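Local coordinates for assembly chaperone of ribosomal protein L4 (Acl4) (PDB 5TQB) that probably binds ribosomal protein L4 and chaperones it on its way to the assembling ribosome, at residues Lys5-Arg10 / Ala27-Glu32; Cys150-Val155 / Glu171-Glu176; Thr190-Arg195 / Glu206-Ser211; Lys301-Cys306 / Ala329-Glu334. One frame throughout, in Å; residues are numbered along the deposited sequence.

In the fold
The four contacts come in order along an all-helical chain. Each pairs two helices that follow one another in sequence. Contact 1 joins helices 4-16 and 20-32 near the N-terminus, and contact 4 joins helices 291-313 and 318-333 near the C-terminus; their centres are 52 Å apart, on opposite sides of the chain's centre. Contacts 2 and 3 lie between them, with centres 13 Å apart. Those two touch: Val153 packs on Thr190 and Val194, and Glu171 OE2 makes a salt bridge with Arg195 NH1 at 3.1 Å. Contact 2 uses helices 131-156 and 166-180, contact 3 helices 185-197 and 201-212. This succession of helix pairs is consistent with a TPR-like solenoid, whose middle meets the other protein chain.

Contact 1: Lys5-Arg10 / Ala27-Glu32; sequences KELLDR and ARTAYE
Leu8 holds CG beside its backbone N (chi1 -69°), which brings CD2 round toward the methyl of Ala30. Leu7 starts its side chain straight at the same residue, but its first torsion is -86°, and CD2 ends over the Ala30 backbone. The two leucines therefore reach Ala30 by different routes. Leu7 CB meets Ala30 CB at 3.7 Å, and Leu7 CD2 lies 3.9 Å from Ala30 CA. Leu8 CD2 touches Ala30 CB at 3.9 Å. No hydrogen bond crosses between the segments; the contact is essentially aliphatic. The small side chain of Ala30 lets the backbones come near, with Leu7 CA and Ala30 CA 5.5 Å apart. The axes of the short segments approach to 8.7 Å and run antiparallel at 160°. Thr29 stands at the border, with OG1 4.3 Å from Leu7 CD2. That hydroxyl is hydrogen-bonded within its own helix, to the carbonyl oxygen of Val26. On helix 4-16, Lys5 NZ makes a salt bridge with Asp9 OD1 at 3.4 Å, one turn along the helix and away from the leucine contact. Lys5 has a second acidic partner in Glu80. Next along the chain, helix 41-54 packs against helix 20-32: Ala27 rests on Leu48 and Ile51, and Tyr31 on Ala44 and Leu45. Leu8 also touches His40, in the loop leading into that helix.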
loop_
_atom_site.group_PDB
_atom_site.type_symbol
_atom_site.label_atom_id
_atom_site.label_comp_id
_atom_site.label_asym_id
_atom_site.label_seq_id
_atom_site.Cartn_x
_atom_site.Cartn_y
_atom_site.Cartn_z
ATOM N N LYS B 5 7.008 -6.637 -30.444
ATOM C CA LYS B 5 6.440 -5.543 -29.660
ATOM C C LYS B 5 5.096 -5.969 -29.069
ATOM O O LYS B 5 4.744 -5.564 -27.960
ATOM C CB LYS B 5 6.297 -4.279 -30.515
ATOM C CG LYS B 5 5.484 -3.154 -29.875
ATOM C CD LYS B 5 6.073 -2.686 -28.552
ATOM C CE LYS B 5 5.225 -1.578 -27.935
ATOM N NZ LYS B 5 5.762 -1.106 -26.627
ATOM N N GLU B 6 4.362 -6.801 -29.806
ATOM C CA GLU B 6 3.093 -7.339 -29.328
ATOM C C GLU B 6 3.326 -8.255 -28.136
ATOM O O GLU B 6 2.534 -8.275 -27.194
ATOM C CB GLU B 6 2.371 -8.104 -30.445
ATOM C CG GLU B 6 0.993 -8.635 -30.041
ATOM C CD GLU B 6 0.242 -9.317 -31.187
ATOM O OE1 GLU B 6 -0.699 -10.089 -30.898
ATOM O OE2 GLU B 6 0.580 -9.081 -32.371
ATOM N N LEU B 7 4.421 -9.009 -28.172
ATOM C CA LEU B 7 4.799 -9.854 -27.042
ATOM C C LEU B 7 5.144 -9.040 -25.797
ATOM O O LEU B 7 4.870 -9.473 -24.679
ATOM C CB LEU B 7 5.979 -10.750 -27.410
ATOM C CG LEU B 7 5.648 -12.080 -28.089
ATOM C CD1 LEU B 7 4.484 -11.953 -29.046
ATOM C CD2 LEU B 7 6.875 -12.612 -28.811
ATOM N N LEU B 8 5.752 -7.871 -25.982
ATOM C CA LEU B 8 6.071 -6.999 -24.850
ATOM C C LEU B 8 4.799 -6.476 -24.202
ATOM O O LEU B 8 4.709 -6.378 -22.978
ATOM C CB LEU B 8 6.936 -5.816 -25.290
ATOM C CG LEU B 8 8.377 -6.104 -25.714
ATOM C CD1 LEU B 8 9.104 -4.799 -26.027
ATOM C CD2 LEU B 8 9.130 -6.887 -24.646
ATOM N N ASP B 9 3.818 -6.135 -25.030
ATOM C CA ASP B 9 2.546 -5.642 -24.532
ATOM C C ASP B 9 1.806 -6.761 -23.814
ATOM O O ASP B 9 1.203 -6.544 -22.767
ATOM C CB ASP B 9 1.703 -5.089 -25.680
ATOM C CG ASP B 9 2.387 -3.946 -26.405
ATOM O OD1 ASP B 9 3.369 -3.401 -25.858
ATOM O OD2 ASP B 9 1.943 -3.588 -27.521
ATOM N N ARG B 10 1.870 -7.961 -24.374
ATOM C CA ARG B 10 1.223 -9.113 -23.766
ATOM C C ARG B 10 1.818 -9.402 -22.388
ATOM O O ARG B 10 1.089 -9.603 -21.420
ATOM C CB ARG B 10 1.363 -10.332 -24.678
ATOM C CG ARG B 10 0.757 -11.613 -24.132
ATOM C CD ARG B 10 -0.745 -11.499 -23.920
ATOM N NE ARG B 10 -1.283 -12.703 -23.289
ATOM C CZ ARG B 10 -2.381 -12.737 -22.538
ATOM N NH1 ARG B 10 -3.080 -11.631 -22.318
ATOM N NH2 ARG B 10 -2.780 -13.883 -22.003
ATOM N N ALA B 27 8.000 -12.591 -21.887
ATOM C CA ALA B 27 9.014 -11.540 -21.971
ATOM C C ALA B 27 10.345 -12.110 -22.440
ATOM O O ALA B 27 11.098 -11.443 -23.148
ATOM C CB ALA B 27 9.180 -10.852 -20.620
ATOM N N ARG B 28 10.636 -13.343 -22.042
ATOM C CA ARG B 28 11.863 -14.002 -22.466
ATOM C C ARG B 28 11.823 -14.258 -23.972
ATOM O O ARG B 28 12.719 -13.831 -24.702
ATOM C CB ARG B 28 12.070 -15.301 -21.679
ATOM C CG ARG B 28 13.031 -16.313 -22.312
ATOM C CD ARG B 28 14.395 -15.724 -22.680
ATOM N NE ARG B 28 15.051 -15.048 -21.565
ATOM C CZ ARG B 28 16.235 -14.445 -21.649
ATOM N NH1 ARG B 28 16.899 -14.427 -22.797
ATOM N NH2 ARG B 28 16.755 -13.857 -20.583
ATOM N N THR B 29 10.779 -14.939 -24.438
ATOM C CA THR B 29 10.636 -15.218 -25.863
ATOM C C THR B 29 10.697 -13.921 -26.664
ATOM O O THR B 29 11.355 -13.858 -27.700
ATOM C CB THR B 29 9.320 -15.967 -26.180
ATOM O OG1 THR B 29 8.203 -15.209 -25.702
ATOM C CG2 THR B 29 9.311 -17.340 -25.525
ATOM N N ALA B 30 10.028 -12.884 -26.164
ATOM C CA ALA B 30 10.036 -11.573 -26.808
ATOM C C ALA B 30 11.464 -11.108 -27.069
ATOM O O ALA B 30 11.841 -10.833 -28.214
ATOM C CB ALA B 30 9.317 -10.558 -25.933
ATOM N N TYR B 31 12.259 -11.043 -26.002
ATOM C CA TYR B 31 13.623 -10.528 -26.087
ATOM C C TYR B 31 14.500 -11.350 -27.024
ATOM O O TYR B 31 15.366 -10.806 -27.714
ATOM C CB TYR B 31 14.276 -10.455 -24.702
ATOM C CG TYR B 31 15.693 -9.933 -24.761
ATOM C CD1 TYR B 31 16.775 -10.775 -24.561
ATOM C CD2 TYR B 31 15.944 -8.600 -25.053
ATOM C CE1 TYR B 31 18.070 -10.299 -24.631
ATOM C CE2 TYR B 31 17.234 -8.116 -25.126
ATOM C CZ TYR B 31 18.291 -8.968 -24.915
ATOM O OH TYR B 31 19.576 -8.485 -24.989
ATOM N N GLU B 32 14.272 -12.660 -27.057
ATOM C CA GLU B 32 15.015 -13.535 -27.961
ATOM C C GLU B 32 14.843 -13.104 -29.412
ATOM O O GLU B 32 15.759 -13.262 -30.220
ATOM C CB GLU B 32 14.574 -14.991 -27.798
ATOM C CG GLU B 32 14.993 -15.620 -26.475
ATOM C CD GLU B 32 14.489 -17.041 -26.315
ATOM O OE1 GLU B 32 14.382 -17.753 -27.337
ATOM O OE2 GLU B 32 14.193 -17.445 -25.169
#

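Contact 2: Cys150-Val155 / Glu171-Glu176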
loop_
_atom_site.group_PDB
_atom_site.type_symbol
_atom_site.label_atom_id
_atom_site.label_comp_id
_atom_site.label_asym_id
_atom_site.label_seq_id
_atom_site.Cartn_x
_atom_site.Cartn_y
_atom_site.Cartn_z
ATOM N N CYS B 150 14.743 12.329 -2.642
ATOM C CA CYS B 150 14.499 11.812 -1.303
ATOM C C CYS B 150 15.258 10.513 -1.092
ATOM O O CYS B 150 15.780 10.261 -0.006
ATOM C CB CYS B 150 13.005 11.585 -1.080
ATOM S SG CYS B 150 12.037 13.116 -0.893
ATOM N N ALA B 151 15.327 9.686 -2.128
ATOM C CA ALA B 151 16.072 8.441 -2.020
ATOM C C ALA B 151 17.543 8.728 -1.719
ATOM O O ALA B 151 18.172 8.012 -0.943
ATOM C CB ALA B 151 15.936 7.619 -3.278
ATOM N N VAL B 152 18.081 9.780 -2.327
ATOM C CA VAL B 152 19.473 10.168 -2.110
ATOM C C VAL B 152 19.676 10.720 -0.697
ATOM O O VAL B 152 20.684 10.434 -0.051
ATOM C CB VAL B 152 19.935 11.200 -3.164
ATOM C CG1 VAL B 152 21.361 11.663 -2.891
ATOM C CG2 VAL B 152 19.849 10.596 -4.552
ATOM N N VAL B 153 18.714 11.507 -0.224
ATOM C CA VAL B 153 18.724 12.000 1.150
ATOM C C VAL B 153 18.932 10.853 2.133
ATOM O O VAL B 153 19.748 10.952 3.053
ATOM C CB VAL B 153 17.405 12.745 1.494
ATOM C CG1 VAL B 153 17.281 12.988 3.000
ATOM C CG2 VAL B 153 17.323 14.071 0.741
ATOM N N GLU B 154 18.203 9.761 1.922
ATOM C CA GLU B 154 18.218 8.627 2.840
ATOM C C GLU B 154 19.537 7.848 2.782
ATOM O O GLU B 154 19.938 7.225 3.769
ATOM C CB GLU B 154 17.019 7.709 2.565
ATOM C CG GLU B 154 15.671 8.342 2.937
ATOM C CD GLU B 154 14.473 7.723 2.201
ATOM O OE1 GLU B 154 14.620 6.631 1.604
ATOM O OE2 GLU B 154 13.380 8.337 2.220
ATOM N N VAL B 155 20.219 7.884 1.639
ATOM C CA VAL B 155 21.552 7.287 1.548
ATOM C C VAL B 155 22.536 8.092 2.399
ATOM O O VAL B 155 23.399 7.523 3.076
ATOM C CB VAL B 155 22.066 7.225 0.092
ATOM C CG1 VAL B 155 23.450 6.605 0.039
ATOM C CG2 VAL B 155 21.114 6.424 -0.784
ATOM N N GLU B 171 20.118 19.096 2.690
ATOM C CA GLU B 171 19.401 20.367 2.684
ATOM C C GLU B 171 19.110 20.850 1.265
ATOM O O GLU B 171 18.069 21.455 1.013
ATOM C CB GLU B 171 20.191 21.438 3.446
ATOM C CG GLU B 171 19.867 21.520 4.934
ATOM C CD GLU B 171 18.432 21.952 5.208
ATOM O OE1 GLU B 171 17.716 22.310 4.245
ATOM O OE2 GLU B 171 18.017 21.930 6.388
ATOM N N ALA B 172 20.029 20.577 0.343
ATOM C CA ALA B 172 19.875 21.007 -1.043
ATOM C C ALA B 172 18.847 20.136 -1.750
ATOM O O ALA B 172 18.088 20.607 -2.601
ATOM C CB ALA B 172 21.210 20.943 -1.767
ATOM N N LEU B 173 18.819 18.860 -1.386
ATOM C CA LEU B 173 17.894 17.918 -1.992
ATOM C C LEU B 173 16.449 18.222 -1.605
ATOM O O LEU B 173 15.565 18.219 -2.462
ATOM C CB LEU B 173 18.273 16.487 -1.606
ATOM C CG LEU B 173 19.542 15.978 -2.297
ATOM C CD1 LEU B 173 20.168 14.828 -1.529
ATOM C CD2 LEU B 173 19.221 15.555 -3.721
ATOM N N ILE B 174 16.207 18.505 -0.326
ATOM C CA ILE B 174 14.837 18.718 0.143
ATOM C C ILE B 174 14.290 20.089 -0.263
ATOM O O ILE B 174 13.076 20.266 -0.356
ATOM C CB ILE B 174 14.690 18.516 1.678
ATOM C CG1 ILE B 174 15.566 19.507 2.450
ATOM C CG2 ILE B 174 15.029 17.078 2.059
ATOM C CD1 ILE B 174 15.317 19.515 3.954
ATOM N N THR B 175 15.171 21.055 -0.507
ATOM C CA THR B 175 14.732 22.356 -1.015
ATOM C C THR B 175 14.229 22.213 -2.453
ATOM O O THR B 175 13.165 22.732 -2.799
ATOM C CB THR B 175 15.842 23.441 -0.948
ATOM O OG1 THR B 175 17.068 22.928 -1.488
ATOM C CG2 THR B 175 16.068 23.899 0.489
ATOM N N GLU B 176 14.986 21.499 -3.283
ATOM C CA GLU B 176 14.569 21.237 -4.656
ATOM C C GLU B 176 13.303 20.373 -4.710
ATOM O O GLU B 176 12.423 20.609 -5.533
ATOM C CB GLU B 176 15.696 20.567 -5.449
ATOM C CG GLU B 176 15.289 20.162 -6.871
ATOM C CD GLU B 176 16.421 19.534 -7.671
ATOM O OE1 GLU B 176 17.592 19.645 -7.246
ATOM O OE2 GLU B 176 16.137 18.929 -8.729
#
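No flat group takes part where Val152, Val153, Leu173 and Ile174 meet: there is no ring face or amide edge, and all the touching atoms are aliphatic carbons. Leu173 is the central side chain and lies against both valines. Leu173 CB sits 3.5 Å from Val153 CG2, and Leu173 CD1 is 3.7 Å from that methyl. Leu173 and Val153 slide past each other in opposite directions. With Val152 the approach is different: the two side chains cross at about a right angle, and Val152 CG1 meets Leu173 CD1 at 3.6 Å. Val153 keeps CG1 anti to its backbone N (chi1 167°). This leaves CG2 beside the N, turned to the other helix, where Val153 CG2 also touches Ile174 CG2 at 4.0 Å. The short helical segments run antiparallel at 160°, and their axes come within 9.2 Å. Val152 also packs on Val103 and Phe106 of helix 100-125. Glu154, which follows Val153, takes no part in this contact. Its carboxylate forms a salt bridge with a basic side chain of the other protein chain and accepts a hydrogen bond from that chain's backbone. Between these two segments, then, only apolar carbons meet; the charge of Glu154 is used on the bound chain, which is probably the basic protein L4, and Glu171 and Glu176 bridge to Arg195 and Arg114 of other helices.

Contact 3: Thr190-Arg195 / Glu206-Ser211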
loop_
_atom_site.group_PDB
_atom_site.type_symbol
_atom_site.label_atom_id
_atom_site.label_comp_id
_atom_site.label_asym_id
_atom_site.label_seq_id
_atom_site.Cartn_x
_atom_site.Cartn_y
_atom_site.Cartn_z
ATOM N N THR B 190 10.163 13.519 3.982
ATOM C CA THR B 190 11.617 13.508 3.927
ATOM C C THR B 190 12.188 14.760 4.574
ATOM O O THR B 190 13.279 14.727 5.140
ATOM C CB THR B 190 12.114 13.378 2.473
ATOM O OG1 THR B 190 11.585 12.177 1.906
ATOM C CG2 THR B 190 13.635 13.319 2.401
ATOM N N VAL B 191 11.450 15.862 4.487
ATOM C CA VAL B 191 11.839 17.087 5.166
ATOM C C VAL B 191 11.865 16.808 6.669
ATOM O O VAL B 191 12.793 17.208 7.369
ATOM C CB VAL B 191 10.874 18.250 4.827
ATOM C CG1 VAL B 191 11.019 19.409 5.813
ATOM C CG2 VAL B 191 11.115 18.747 3.409
ATOM N N ALA B 192 10.852 16.099 7.155
ATOM C CA ALA B 192 10.758 15.775 8.574
ATOM C C ALA B 192 11.919 14.885 9.007
ATOM O O ALA B 192 12.500 15.085 10.077
ATOM C CB ALA B 192 9.436 15.096 8.871
ATOM N N ASN B 193 12.245 13.908 8.164
ATOM C CA ASN B 193 13.339 12.984 8.424
ATOM C C ASN B 193 14.609 13.756 8.729
ATOM O O ASN B 193 15.261 13.517 9.745
ATOM C CB ASN B 193 13.565 12.078 7.214
ATOM C CG ASN B 193 13.944 10.663 7.602
ATOM O OD1 ASN B 193 14.548 10.431 8.648
ATOM N ND2 ASN B 193 13.582 9.703 6.760
ATOM N N VAL B 194 14.938 14.700 7.852
ATOM C CA VAL B 194 16.105 15.566 8.030
ATOM C C VAL B 194 16.018 16.370 9.327
ATOM O O VAL B 194 16.949 16.368 10.129
ATOM C CB VAL B 194 16.264 16.541 6.836
ATOM C CG1 VAL B 194 17.401 17.532 7.077
ATOM C CG2 VAL B 194 16.505 15.766 5.543
ATOM N N ARG B 195 14.894 17.056 9.517
ATOM C CA ARG B 195 14.676 17.896 10.691
ATOM C C ARG B 195 14.927 17.154 12.011
ATOM O O ARG B 195 15.602 17.682 12.903
ATOM C CB ARG B 195 13.253 18.460 10.663
ATOM C CG ARG B 195 13.011 19.475 9.551
ATOM C CD ARG B 195 13.643 20.818 9.872
ATOM N NE ARG B 195 13.429 21.797 8.807
ATOM C CZ ARG B 195 14.210 21.929 7.740
ATOM N NH1 ARG B 195 15.266 21.145 7.574
ATOM N NH2 ARG B 195 13.933 22.849 6.829
ATOM N N GLU B 206 5.581 19.702 12.231
ATOM C CA GLU B 206 4.934 20.587 11.271
ATOM C C GLU B 206 4.939 19.976 9.870
ATOM O O GLU B 206 3.928 20.005 9.164
ATOM C CB GLU B 206 5.658 21.932 11.253
ATOM C CG GLU B 206 4.987 23.011 10.423
ATOM C CD GLU B 206 5.790 24.301 10.397
ATOM O OE1 GLU B 206 5.177 25.390 10.431
ATOM O OE2 GLU B 206 7.039 24.224 10.345
ATOM N N ALA B 207 6.079 19.413 9.482
ATOM C CA ALA B 207 6.237 18.805 8.166
ATOM C C ALA B 207 5.377 17.557 8.023
ATOM O O ALA B 207 4.734 17.355 6.993
ATOM C CB ALA B 207 7.696 18.465 7.918
ATOM N N LEU B 208 5.368 16.719 9.054
ATOM C CA LEU B 208 4.613 15.473 9.016
ATOM C C LEU B 208 3.107 15.725 8.986
ATOM O O LEU B 208 2.363 15.028 8.293
ATOM C CB LEU B 208 4.972 14.611 10.222
ATOM C CG LEU B 208 6.319 13.888 10.163
ATOM C CD1 LEU B 208 6.638 13.248 11.505
ATOM C CD2 LEU B 208 6.349 12.839 9.062
ATOM N N ARG B 209 2.665 16.724 9.740
ATOM C CA ARG B 209 1.262 17.119 9.758
ATOM C C ARG B 209 0.842 17.588 8.370
ATOM O O ARG B 209 -0.311 17.420 7.965
ATOM C CB ARG B 209 1.049 18.243 10.777
ATOM C CG ARG B 209 -0.044 17.991 11.809
ATOM C CD ARG B 209 0.403 18.411 13.209
ATOM N NE ARG B 209 1.080 19.707 13.208
ATOM C CZ ARG B 209 1.911 20.129 14.160
ATOM N NH1 ARG B 209 2.186 19.362 15.209
ATOM N NH2 ARG B 209 2.476 21.323 14.059
ATOM N N ARG B 210 1.786 18.168 7.637
ATOM C CA ARG B 210 1.513 18.648 6.288
ATOM C C ARG B 210 1.405 17.502 5.288
ATOM O O ARG B 210 0.530 17.511 4.423
ATOM C CB ARG B 210 2.594 19.626 5.834
ATOM C CG ARG B 210 2.439 20.038 4.389
ATOM C CD ARG B 210 3.124 21.345 4.106
ATOM N NE ARG B 210 2.890 21.770 2.733
ATOM C CZ ARG B 210 3.359 22.895 2.209
ATOM N NH1 ARG B 210 4.092 23.718 2.946
ATOM N NH2 ARG B 210 3.094 23.195 0.945
ATOM N N SER B 211 2.296 16.521 5.403
ATOM C CA SER B 211 2.280 15.374 4.508
ATOM C C SER B 211 0.997 14.574 4.682
ATOM O O SER B 211 0.431 14.082 3.711
ATOM C CB SER B 211 3.483 14.469 4.765
ATOM O OG SER B 211 3.374 13.823 6.021
#
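The short helical segments around Ala192 and Ala207 run antiparallel at 165°, their axes approach to 8.4 Å, and Ala192 CA and Ala207 CA are 5.5 Å apart. Two alanines facing each other make this spacing possible. Their methyls touch, with Ala192 CB 3.9 Å from Ala207 CB. Ala192 CB also takes the branch of Leu208, at 3.6 Å from CG and 3.8 Å from CD2. Leu208 leaves its helix alongside the contact, and CG beside the backbone N (chi1 -76°) carries its end in toward Ala192. On the other flank Val191 CG1 lies 4.0 Å from Ala207 CB. All four touching residues are buried, and no hydrogen bond links the segments. Ser211 OG instead donates to Leu208 O one turn back, at 2.8 Å. It approaches with a C=O...donor angle of 119°, a little tilted from the carbonyl plane, and the buried hydroxyl is satisfied within its own helix. The side chain of Leu208 also packs on Leu234, Leu237 and Leu238 of helix 228-240; Val191 packs back on Ile174 and Thr178 of helix 166-180. Asn193 OD1 hydrogen-bonds a basic side chain of the other protein chain, so this helix too takes part in binding. Close antiparallel helices meeting through small residues, with larger ones reaching to the next helix, are typical of the hairpins that build TPR-like solenoids.

Contact 4: Lys301-Cys306 / Ala329-Glu334; sequences KWLRQC and ASIIGE. With EDO (1,2-ethanediol), chain G.
Arg304 offers the edge of its guanidinium, not a face, to Ile332: the methyl CD1 lies near the guanidinium plane, 3.9 Å from NH2. The chain of Arg304 bends at chi2 (-98°), and this turns its end toward the second helix. The two side chains cross at about a right angle. Deeper in, Leu303 CD1 and Ile331 CD1 only just meet, at 4.5 Å. The backbones stay well apart here, with even Leu303 CA and Ala329 CA 10.6 Å from each other, so side-chain ends alone span the gap. Helices 291-313 and 318-333 are the last two of the all-helical chain, in keeping with a TPR-like solenoid. Leu303 packs further on Leu327 and Ile328, while Trp302 packs on Thr251 and Ile255 of helix 244-257, with a cation-pi contact to Arg272 and an edge-to-face contact to Trp265. Gln305 takes a separate course, packing on Trp265 of helix 262-281. Gln305 NE2 gives a weak, bent hydrogen bond (121°) to O2 of 1,2-ethanediol, 3.0 Å away; the diol probably comes from the crystallisation liquor. With an alanine in place of Gln305, the diol would probably lose this donor and Trp265 would have less of a neighbour.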
loop_
_atom_site.group_PDB
_atom_site.type_symbol
_atom_site.label_atom_id
_atom_site.label_comp_id
_atom_site.label_asym_id
_atom_site.label_seq_id
_atom_site.Cartn_x
_atom_site.Cartn_y
_atom_site.Cartn_z
ATOM N N LYS B 301 -2.395 -6.799 22.466
ATOM C CA LYS B 301 -3.086 -7.548 21.416
ATOM C C LYS B 301 -2.335 -7.450 20.093
ATOM O O LYS B 301 -2.200 -8.435 19.370
ATOM C CB LYS B 301 -4.515 -7.032 21.242
ATOM C CG LYS B 301 -5.419 -7.304 22.436
ATOM C CD LYS B 301 -6.757 -6.583 22.318
ATOM C CE LYS B 301 -7.580 -6.718 23.598
ATOM N NZ LYS B 301 -8.844 -5.923 23.564
ATOM N N TRP B 302 -1.845 -6.255 19.784
ATOM C CA TRP B 302 -1.065 -6.045 18.572
ATOM C C TRP B 302 0.241 -6.837 18.620
ATOM O O TRP B 302 0.640 -7.447 17.628
ATOM C CB TRP B 302 -0.780 -4.555 18.374
ATOM C CG TRP B 302 -1.912 -3.802 17.737
ATOM C CD1 TRP B 302 -3.119 -3.502 18.296
ATOM C CD2 TRP B 302 -1.937 -3.249 16.414
ATOM N NE1 TRP B 302 -3.894 -2.799 17.407
ATOM C CE2 TRP B 302 -3.192 -2.631 16.244
ATOM C CE3 TRP B 302 -1.019 -3.216 15.361
ATOM C CZ2 TRP B 302 -3.552 -1.984 15.060
ATOM C CZ3 TRP B 302 -1.380 -2.577 14.183
ATOM C CH2 TRP B 302 -2.634 -1.971 14.044
ATOM N N LEU B 303 0.895 -6.841 19.781
ATOM C CA LEU B 303 2.195 -7.486 19.915
ATOM C C LEU B 303 2.067 -9.004 19.950
ATOM O O LEU B 303 2.916 -9.714 19.417
ATOM C CB LEU B 303 2.913 -6.984 21.168
ATOM C CG LEU B 303 3.348 -5.516 21.152
ATOM C CD1 LEU B 303 3.854 -5.108 22.526
ATOM C CD2 LEU B 303 4.413 -5.262 20.094
ATOM N N ARG B 304 1.016 -9.499 20.594
ATOM C CA ARG B 304 0.722 -10.926 20.568
ATOM C C ARG B 304 0.536 -11.347 19.118
ATOM O O ARG B 304 1.104 -12.343 18.669
ATOM C CB ARG B 304 -0.538 -11.235 21.380
ATOM C CG ARG B 304 -0.343 -11.133 22.891
ATOM C CD ARG B 304 -0.101 -12.492 23.528
ATOM N NE ARG B 304 0.251 -12.381 24.942
ATOM C CZ ARG B 304 -0.626 -12.209 25.929
ATOM N NH1 ARG B 304 -1.926 -12.116 25.674
ATOM N NH2 ARG B 304 -0.199 -12.120 27.180
ATOM N N GLN B 305 -0.242 -10.559 18.386
ATOM C CA GLN B 305 -0.542 -10.861 16.994
ATOM C C GLN B 305 0.711 -10.747 16.137
ATOM O O GLN B 305 0.859 -11.460 15.145
ATOM C CB GLN B 305 -1.625 -9.920 16.473
ATOM C CG GLN B 305 -2.116 -10.255 15.070
ATOM C CD GLN B 305 -2.771 -11.621 14.991
ATOM O OE1 GLN B 305 -3.299 -12.131 15.980
ATOM N NE2 GLN B 305 -2.740 -12.219 13.809
ATOM N N CYS B 306 1.616 -9.852 16.523
ATOM C CA CYS B 306 2.881 -9.713 15.819
ATOM C C CYS B 306 3.669 -11.015 15.907
ATOM O O CYS B 306 4.108 -11.547 14.889
ATOM C CB CYS B 306 3.700 -8.557 16.392
ATOM S SG CYS B 306 5.415 -8.508 15.828
ATOM N N ALA B 329 5.788 -8.750 28.209
ATOM C CA ALA B 329 6.146 -9.088 29.584
ATOM C C ALA B 329 6.061 -7.854 30.473
ATOM O O ALA B 329 5.653 -7.934 31.636
ATOM C CB ALA B 329 7.544 -9.672 29.634
ATOM N N SER B 330 6.439 -6.712 29.910
ATOM C CA SER B 330 6.392 -5.445 30.624
ATOM C C SER B 330 4.963 -4.996 30.933
ATOM O O SER B 330 4.657 -4.618 32.064
ATOM C CB SER B 330 7.099 -4.369 29.812
ATOM O OG SER B 330 6.701 -3.080 30.236
ATOM N N ILE B 331 4.094 -5.029 29.925
ATOM C CA ILE B 331 2.691 -4.663 30.108
ATOM C C ILE B 331 2.032 -5.555 31.155
ATOM O O ILE B 331 1.192 -5.101 31.931
ATOM C CB ILE B 331 1.901 -4.767 28.782
ATOM C CG1 ILE B 331 2.408 -3.735 27.777
ATOM C CG2 ILE B 331 0.411 -4.529 29.011
ATOM C CD1 ILE B 331 1.900 -3.955 26.366
ATOM N N ILE B 332 2.419 -6.827 31.169
ATOM C CA ILE B 332 1.852 -7.796 32.098
ATOM C C ILE B 332 2.181 -7.438 33.540
ATOM O O ILE B 332 1.313 -7.494 34.412
ATOM C CB ILE B 332 2.356 -9.218 31.782
ATOM C CG1 ILE B 332 1.647 -9.745 30.534
ATOM C CG2 ILE B 332 2.105 -10.167 32.958
ATOM C CD1 ILE B 332 2.213 -11.039 29.992
ATOM N N GLY B 333 3.435 -7.078 33.785
ATOM C CA GLY B 333 3.889 -6.755 35.127
ATOM C C GLY B 333 3.143 -5.584 35.736
ATOM O O GLY B 333 2.935 -5.534 36.947
ATOM N N GLU B 334 2.733 -4.646 34.888
ATOM C CA GLU B 334 2.065 -3.433 35.348
ATOM C C GLU B 334 0.546 -3.579 35.382
ATOM O O GLU B 334 -0.154 -2.654 35.790
ATOM C CB GLU B 334 2.426 -2.260 34.437
ATOM C CG GLU B 334 3.918 -2.090 34.189
ATOM C CD GLU B 334 4.703 -1.820 35.461
ATOM O OE1 GLU B 334 5.635 -2.596 35.756
ATOM O OE2 GLU B 334 4.394 -0.830 36.158
HETATM C C1 EDO G . -5.638 -10.833 12.028
HETATM O O1 EDO G . -5.900 -9.605 11.384
HETATM C C2 EDO G . -4.840 -11.737 11.110
HETATM O O2 EDO G . -3.505 -11.284 11.030
#